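Local coordinates for protein BIM1 (Saccharomyces cerevisiae, PDB 2QJX), which binds microtubules and tracks their growing plus ends, its calponin-homology domain being the part described here, at residues Thr17-Asn20 and Asn24-Tyr27; Cys40-Ser45 and Glu100-Leu105. All coordinates share one frame; numbering follows the deposited sequence.

Contact 1. Residues Thr17-Asn20 and Asn24-Tyr27; sequences TWLN and NLNY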
ATOM      1  N   THR A  17     -12.519   5.486  -0.437  1.00 19.83           N
ATOM      2  CA  THR A  17     -13.554   4.658  -1.034  1.00 20.34           C
ATOM      3  C   THR A  17     -12.938   3.790  -2.131  1.00 18.48           C
ATOM      4  O   THR A  17     -13.243   2.603  -2.237  1.00 17.17           O
ATOM      5  CB  THR A  17     -14.690   5.530  -1.609  1.00 22.99           C
ATOM      6  OG1 THR A  17     -15.386   6.167  -0.526  1.00 24.08           O
ATOM      7  CG2 THR A  17     -15.672   4.682  -2.411  1.00 25.37           C
ATOM      8  N   TRP A  18     -12.058   4.385  -2.930  1.00 17.72           N
ATOM      9  CA  TRP A  18     -11.386   3.656  -4.006  1.00 16.84           C
ATOM     10  C   TRP A  18     -10.545   2.528  -3.429  1.00 14.93           C
ATOM     11  O   TRP A  18     -10.640   1.390  -3.871  1.00 15.08           O
ATOM     12  CB  TRP A  18     -10.468   4.590  -4.799  1.00 17.69           C
ATOM     13  CG  TRP A  18      -9.542   3.861  -5.747  1.00 18.50           C
ATOM     14  CD1 TRP A  18      -9.872   3.288  -6.946  1.00 19.14           C
ATOM     15  CD2 TRP A  18      -8.142   3.618  -5.559  1.00 17.14           C
ATOM     16  NE1 TRP A  18      -8.763   2.708  -7.515  1.00 19.68           N
ATOM     17  CE2 TRP A  18      -7.688   2.895  -6.686  1.00 20.36           C
ATOM     18  CE3 TRP A  18      -7.224   3.940  -4.549  1.00 18.21           C
ATOM     19  CZ2 TRP A  18      -6.354   2.491  -6.832  1.00 20.41           C
ATOM     20  CZ3 TRP A  18      -5.900   3.537  -4.694  1.00 20.73           C
ATOM     21  CH2 TRP A  18      -5.479   2.820  -5.831  1.00 20.25           C
ATOM     22  N   LEU A  19      -9.718   2.858  -2.439  1.00 14.42           N
ATOM     23  CA  LEU A  19      -8.843   1.875  -1.804  1.00 13.91           C
ATOM     24  C   LEU A  19      -9.607   0.736  -1.140  1.00 14.60           C
ATOM     25  O   LEU A  19      -9.240  -0.434  -1.272  1.00 13.20           O
ATOM     26  CB  LEU A  19      -7.960   2.563  -0.758  1.00 15.07           C
ATOM     27  CG  LEU A  19      -6.948   1.674  -0.033  1.00 15.24           C
ATOM     28  CD1 LEU A  19      -5.907   1.186  -1.021  1.00 17.22           C
ATOM     29  CD2 LEU A  19      -6.290   2.464   1.095  1.00 18.16           C
ATOM     30  N   ASN A  20     -10.664   1.076  -0.408  1.00 13.99           N
ATOM     31  CA  ASN A  20     -11.448   0.060   0.277  1.00 14.37           C
ATOM     32  C   ASN A  20     -12.078  -0.927  -0.692  1.00 14.27           C
ATOM     33  O   ASN A  20     -12.144  -2.118  -0.404  1.00 14.65           O
ATOM     34  CB  ASN A  20     -12.538   0.702   1.147  1.00 14.83           C
ATOM     35  CG  ASN A  20     -11.989   1.293   2.433  1.00 14.52           C
ATOM     36  OD1 ASN A  20     -10.953   0.857   2.943  1.00 11.94           O
ATOM     37  ND2 ASN A  20     -12.694   2.281   2.979  1.00 15.91           N
ATOM     38  N   ASN A  24     -10.655  -4.530  -0.664  1.00 14.48           N
ATOM     39  CA  ASN A  24     -11.618  -5.056   0.298  1.00 15.32           C
ATOM     40  C   ASN A  24     -11.165  -4.739   1.718  1.00 15.10           C
ATOM     41  O   ASN A  24     -11.012  -5.634   2.562  1.00 14.06           O
ATOM     42  CB  ASN A  24     -11.793  -6.566   0.152  1.00 17.83           C
ATOM     43  CG  ASN A  24     -12.755  -7.133   1.178  1.00 23.53           C
ATOM     44  OD1 ASN A  24     -13.860  -6.620   1.353  1.00 28.67           O
ATOM     45  ND2 ASN A  24     -12.338  -8.192   1.868  1.00 27.18           N
ATOM     46  N   LEU A  25     -10.935  -3.456   1.962  1.00 15.10           N
ATOM     47  CA  LEU A  25     -10.515  -2.976   3.269  1.00 13.49           C
ATOM     48  C   LEU A  25     -11.652  -2.149   3.854  1.00 15.25           C
ATOM     49  O   LEU A  25     -12.649  -1.882   3.176  1.00 12.14           O
ATOM     50  CB  LEU A  25      -9.253  -2.117   3.150  1.00 13.15           C
ATOM     51  CG  LEU A  25      -7.994  -2.844   2.667  1.00 13.04           C
ATOM     52  CD1 LEU A  25      -6.828  -1.869   2.570  1.00 13.88           C
ATOM     53  CD2 LEU A  25      -7.674  -3.975   3.630  1.00 16.06           C
ATOM     54  N   ASN A  26     -11.506  -1.759   5.114  1.00 15.60           N
ATOM     55  CA  ASN A  26     -12.522  -0.962   5.785  1.00 16.76           C
ATOM     56  C   ASN A  26     -11.861   0.198   6.517  1.00 18.46           C
ATOM     57  O   ASN A  26     -12.138   0.448   7.695  1.00 19.38           O
ATOM     58  CB  ASN A  26     -13.313  -1.838   6.765  1.00 17.55           C
ATOM     59  CG  ASN A  26     -14.535  -1.137   7.317  1.00 18.82           C
ATOM     60  OD1 ASN A  26     -15.178  -0.351   6.621  1.00 20.79           O
ATOM     61  ND2 ASN A  26     -14.877  -1.432   8.570  1.00 19.32           N
ATOM     62  N   TYR A  27     -10.975   0.903   5.818  1.00 15.87           N
ATOM     63  CA  TYR A  27     -10.279   2.045   6.407  1.00 16.22           C
ATOM     64  C   TYR A  27     -11.238   3.225   6.544  1.00 18.29           C
ATOM     65  O   TYR A  27     -12.100   3.433   5.692  1.00 14.99           O
ATOM     66  CB  TYR A  27      -9.091   2.458   5.530  1.00 15.05           C
ATOM     67  CG  TYR A  27      -7.856   1.573   5.624  1.00 13.41           C
ATOM     68  CD1 TYR A  27      -7.903   0.311   6.224  1.00 12.61           C
ATOM     69  CD2 TYR A  27      -6.645   1.994   5.079  1.00 11.96           C
ATOM     70  CE1 TYR A  27      -6.763  -0.514   6.275  1.00 11.94           C
ATOM     71  CE2 TYR A  27      -5.504   1.182   5.122  1.00 12.76           C
ATOM     72  CZ  TYR A  27      -5.571  -0.064   5.719  1.00 13.20           C
ATOM     73  OH  TYR A  27      -4.440  -0.852   5.744  1.00 12.63           O
TER

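Contact 2. Residues Cys40-Ser45 and Glu100-Leu105; sequences CQIMDS and EFLQWL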
ATOM      1  N   CYS A  40       1.865  -1.786   0.135  1.00 12.35           N
ATOM      2  CA  CYS A  40       2.479  -3.006  -0.370  1.00 12.69           C
ATOM      3  C   CYS A  40       1.513  -3.763  -1.264  1.00 12.78           C
ATOM      4  O   CYS A  40       1.887  -4.199  -2.350  1.00 12.70           O
ATOM      5  CB  CYS A  40       2.889  -3.934   0.779  1.00 11.31           C
ATOM      6  SG  CYS A  40       4.393  -3.452   1.640  1.00 12.72           S
ATOM      7  N   GLN A  41       0.276  -3.938  -0.806  1.00 11.31           N
ATOM      8  CA  GLN A  41      -0.678  -4.688  -1.609  1.00 12.22           C
ATOM      9  C   GLN A  41      -1.119  -3.980  -2.878  1.00 13.89           C
ATOM     10  O   GLN A  41      -1.497  -4.636  -3.848  1.00 14.94           O
ATOM     11  CB  GLN A  41      -1.900  -5.115  -0.793  1.00 11.92           C
ATOM     12  CG  GLN A  41      -2.826  -6.011  -1.617  1.00 11.70           C
ATOM     13  CD  GLN A  41      -3.683  -6.926  -0.787  1.00 11.94           C
ATOM     14  OE1 GLN A  41      -4.176  -6.544   0.274  1.00 11.10           O
ATOM     15  NE2 GLN A  41      -3.889  -8.144  -1.276  1.00 11.00           N
ATOM     16  N   ILE A  42      -1.093  -2.651  -2.892  1.00 13.30           N
ATOM     17  CA  ILE A  42      -1.455  -1.959  -4.123  1.00 14.48           C
ATOM     18  C   ILE A  42      -0.381  -2.352  -5.137  1.00 13.97           C
ATOM     19  O   ILE A  42      -0.677  -2.656  -6.296  1.00 13.22           O
ATOM     20  CB  ILE A  42      -1.454  -0.429  -3.959  1.00 15.33           C
ATOM     21  CG1 ILE A  42      -2.639  -0.003  -3.091  1.00 15.53           C
ATOM     22  CG2 ILE A  42      -1.554   0.243  -5.326  1.00 16.62           C
ATOM     23  CD1 ILE A  42      -2.739   1.490  -2.893  1.00 16.34           C
HETATM   24  N   MSE A  43       0.871  -2.358  -4.694  1.00 14.79           N
HETATM   25  CA  MSE A  43       1.961  -2.740  -5.584  1.00 14.08           C
HETATM   26  C   MSE A  43       1.831  -4.212  -5.982  1.00 13.92           C
HETATM   27  O   MSE A  43       2.199  -4.594  -7.095  1.00 15.22           O
HETATM   28  CB  MSE A  43       3.313  -2.483  -4.918  1.00 14.77           C
HETATM   29  CG  MSE A  43       3.614  -0.999  -4.685  1.00 15.10           C
HETATM   30 SE   MSE A  43       3.662   0.077  -6.309  1.00 22.78          SE
HETATM   31  CE  MSE A  43       5.524  -0.155  -6.771  1.00 21.35           C
ATOM     32  N   ASP A  44       1.301  -5.044  -5.090  1.00 13.26           N
ATOM     33  CA  ASP A  44       1.128  -6.459  -5.427  1.00 12.94           C
ATOM     34  C   ASP A  44       0.068  -6.608  -6.515  1.00 13.64           C
ATOM     35  O   ASP A  44       0.208  -7.439  -7.412  1.00 15.90           O
ATOM     36  CB  ASP A  44       0.721  -7.286  -4.196  1.00 13.29           C
ATOM     37  CG  ASP A  44       0.753  -8.792  -4.464  1.00 15.81           C
ATOM     38  OD1 ASP A  44       1.821  -9.291  -4.874  1.00 14.31           O
ATOM     39  OD2 ASP A  44      -0.278  -9.482  -4.262  1.00 16.65           O
ATOM     40  N   SER A  45      -0.990  -5.806  -6.457  1.00 13.90           N
ATOM     41  CA  SER A  45      -2.038  -5.904  -7.477  1.00 15.06           C
ATOM     42  C   SER A  45      -1.474  -5.580  -8.866  1.00 14.87           C
ATOM     43  O   SER A  45      -1.948  -6.100  -9.880  1.00 13.76           O
ATOM     44  CB  SER A  45      -3.201  -4.954  -7.159  1.00 12.73           C
ATOM     45  OG  SER A  45      -2.820  -3.596  -7.293  1.00 15.69           O
ATOM     46  N   GLU A 100      -0.721  12.242   0.131  1.00 14.42           N
ATOM     47  CA  GLU A 100       0.080  12.457  -1.071  1.00 16.47           C
ATOM     48  C   GLU A 100       0.634  11.171  -1.671  1.00 15.90           C
ATOM     49  O   GLU A 100       0.644  11.005  -2.889  1.00 14.35           O
ATOM     50  CB  GLU A 100       1.237  13.417  -0.770  1.00 18.96           C
ATOM     51  CG  GLU A 100       0.794  14.855  -0.531  1.00 22.51           C
ATOM     52  CD  GLU A 100       1.950  15.773  -0.163  1.00 25.91           C
ATOM     53  OE1 GLU A 100       3.029  15.655  -0.782  1.00 28.05           O
ATOM     54  OE2 GLU A 100       1.772  16.622   0.736  1.00 26.28           O
ATOM     55  N   PHE A 101       1.094  10.258  -0.824  1.00 15.48           N
ATOM     56  CA  PHE A 101       1.646   9.005  -1.327  1.00 15.66           C
ATOM     57  C   PHE A 101       0.542   8.151  -1.947  1.00 14.31           C
ATOM     58  O   PHE A 101       0.739   7.540  -2.999  1.00 17.15           O
ATOM     59  CB  PHE A 101       2.347   8.241  -0.195  1.00 16.01           C
ATOM     60  CG  PHE A 101       3.241   7.136  -0.678  1.00 18.96           C
ATOM     61  CD1 PHE A 101       4.366   7.420  -1.446  1.00 19.43           C
ATOM     62  CD2 PHE A 101       2.950   5.809  -0.383  1.00 18.65           C
ATOM     63  CE1 PHE A 101       5.191   6.399  -1.915  1.00 21.29           C
ATOM     64  CE2 PHE A 101       3.768   4.779  -0.847  1.00 20.41           C
ATOM     65  CZ  PHE A 101       4.892   5.077  -1.616  1.00 19.27           C
ATOM     66  N   LEU A 102      -0.620   8.110  -1.303  1.00 15.15           N
ATOM     67  CA  LEU A 102      -1.736   7.329  -1.827  1.00 15.32           C
ATOM     68  C   LEU A 102      -2.205   7.910  -3.159  1.00 16.15           C
ATOM     69  O   LEU A 102      -2.587   7.168  -4.069  1.00 15.08           O
ATOM     70  CB  LEU A 102      -2.897   7.306  -0.832  1.00 15.94           C
ATOM     71  CG  LEU A 102      -4.098   6.445  -1.229  1.00 17.00           C
ATOM     72  CD1 LEU A 102      -3.658   4.992  -1.418  1.00 17.17           C
ATOM     73  CD2 LEU A 102      -5.175   6.542  -0.158  1.00 18.46           C
ATOM     74  N   GLN A 103      -2.178   9.237  -3.281  1.00 15.97           N
ATOM     75  CA  GLN A 103      -2.588   9.868  -4.532  1.00 17.97           C
ATOM     76  C   GLN A 103      -1.668   9.394  -5.647  1.00 19.00           C
ATOM     77  O   GLN A 103      -2.135   9.034  -6.724  1.00 17.89           O
ATOM     78  CB  GLN A 103      -2.530  11.395  -4.431  1.00 19.15           C
ATOM     79  CG  GLN A 103      -3.493  11.986  -3.412  1.00 21.24           C
ATOM     80  CD  GLN A 103      -3.382  13.498  -3.314  1.00 21.85           C
ATOM     81  OE1 GLN A 103      -2.284  14.049  -3.272  1.00 22.61           O
ATOM     82  NE2 GLN A 103      -4.524  14.173  -3.259  1.00 23.98           N
ATOM     83  N   TRP A 104      -0.363   9.386  -5.394  1.00 17.98           N
ATOM     84  CA  TRP A 104       0.577   8.935  -6.415  1.00 18.81           C
ATOM     85  C   TRP A 104       0.388   7.450  -6.723  1.00 17.45           C
ATOM     86  O   TRP A 104       0.440   7.036  -7.884  1.00 17.71           O
ATOM     87  CB  TRP A 104       2.025   9.161  -5.981  1.00 18.95           C
ATOM     88  CG  TRP A 104       3.008   8.627  -6.994  1.00 19.50           C
ATOM     89  CD1 TRP A 104       3.480   9.272  -8.104  1.00 19.57           C
ATOM     90  CD2 TRP A 104       3.580   7.310  -7.023  1.00 19.01           C
ATOM     91  NE1 TRP A 104       4.308   8.440  -8.821  1.00 19.90           N
ATOM     92  CE2 TRP A 104       4.386   7.230  -8.181  1.00 21.12           C
ATOM     93  CE3 TRP A 104       3.487   6.192  -6.183  1.00 21.19           C
ATOM     94  CZ2 TRP A 104       5.097   6.070  -8.524  1.00 21.38           C
ATOM     95  CZ3 TRP A 104       4.195   5.036  -6.526  1.00 20.96           C
ATOM     96  CH2 TRP A 104       4.989   4.989  -7.686  1.00 21.62           C
ATOM     97  N   LEU A 105       0.182   6.644  -5.687  1.00 16.02           N
ATOM     98  CA  LEU A 105      -0.005   5.215  -5.897  1.00 16.67           C
ATOM     99  C   LEU A 105      -1.200   4.940  -6.796  1.00 16.92           C
ATOM    100  O   LEU A 105      -1.134   4.091  -7.692  1.00 15.40           O
ATOM    101  CB  LEU A 105      -0.182   4.495  -4.558  1.00 18.16           C
ATOM    102  CG  LEU A 105       1.120   4.242  -3.796  1.00 18.58           C
ATOM    103  CD1 LEU A 105       0.815   3.738  -2.397  1.00 19.77           C
ATOM    104  CD2 LEU A 105       1.957   3.223  -4.551  1.00 19.53           C
TER

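Contact 1. Residues Thr17-Asn20 and Asn24-Tyr27
N20 reaches across to L25 and Y27 with both its backbone and its side chain. CG stands anti to the carbonyl carbon (chi1 -76°), which turns the amide toward the chain leaving the helix. N20 CB and N20 CG both lie 3.3 Å from L25 O. N20 OD1 accepts a hydrogen bond from Y27 N at 2.9 Å, with the donor tilted 32° from the carbonyl plane. N20 ND2 gives a nearly straight bond (170°) to Y27 O at 3.0 Å, on a lone pair in the carbonyl plane. These two bonds tie the amide to both polar backbone atoms of Y27 and fix its rotation.

N20 O accepts L25 N at 3.0 Å, and N24 has positive phi, as in a Schellman motif ending helix 12-23 of the calponin-homology domain. With an alanine in place of this helix asparagine, Y27 N and O would probably lose these mates and that end of the loop could shift, while the backbone bond to L25 N remains.

L19 CD2 comes 4.0 Å from Y27 CD2, and L19 CG is 4.4 Å from L25 CD1. Over one face of the Y27 ring sits L25 CD1, offset toward the rim.

Contact 2. Residues Cys40-Ser45 and Glu100-Leu105
Segments 40-45 and 100-105, joined through I42 and L105, are helical and nearly parallel. Their directions differ by 5° and their axes come no closer than 11.4 Å. The nearest CA atoms, of I42 and L105, are 7.5 Å apart. This is the buried centre of the all-helical calponin-homology fold, where helix 37-47 packs beside the long helix 95-112. At this spacing the backbones do not touch, and contact is made by side chains alone.

No hydrogen bond crosses. I42 and L105 both direct their CB toward the opposite helix. I42 CD1, at the end of an extended chain (chi2 -179°), approaches L105 CD1 to 4.2 Å. I42 CD1 also meets L102 CD1 at 3.9 Å, and the I42 and L102 side chains cross at about a right angle. One methyl thus touches residues on successive turns of helix 95-112.

Helix 62-78 also packs here. Its L72 touches both M43 and F101, and its F76 touches M43. The M43 residue is a selenomethionine. The bends at chi2 (-60°) and chi3 bring SE nearer the other helix than the CB bond alone would suggest. M43 SE lies 4.0 Å from L105 CD2.

Contact 1 lies near the surface and contact 2 near the middle of the chain, their centres about 12 Å apart. They follow one another in sequence, and helix 12-23 brings them together. L19, part of contact 1, places its CD1 3.7 Å from I42 CD1 of contact 2. W18, the residue before it, sets CZ3 4.2 Å from I42 CD1, and the same W18 CZ3 lies 4.2 Å from L102 CD1. Segment 17-20 therefore touches both helices of contact 2. The W18 ring also meets W109 edge-to-face and K106 by a cation-pi contact, both on helix 95-112. Both contacts belong to the microtubule-binding protein's calponin-homology domain.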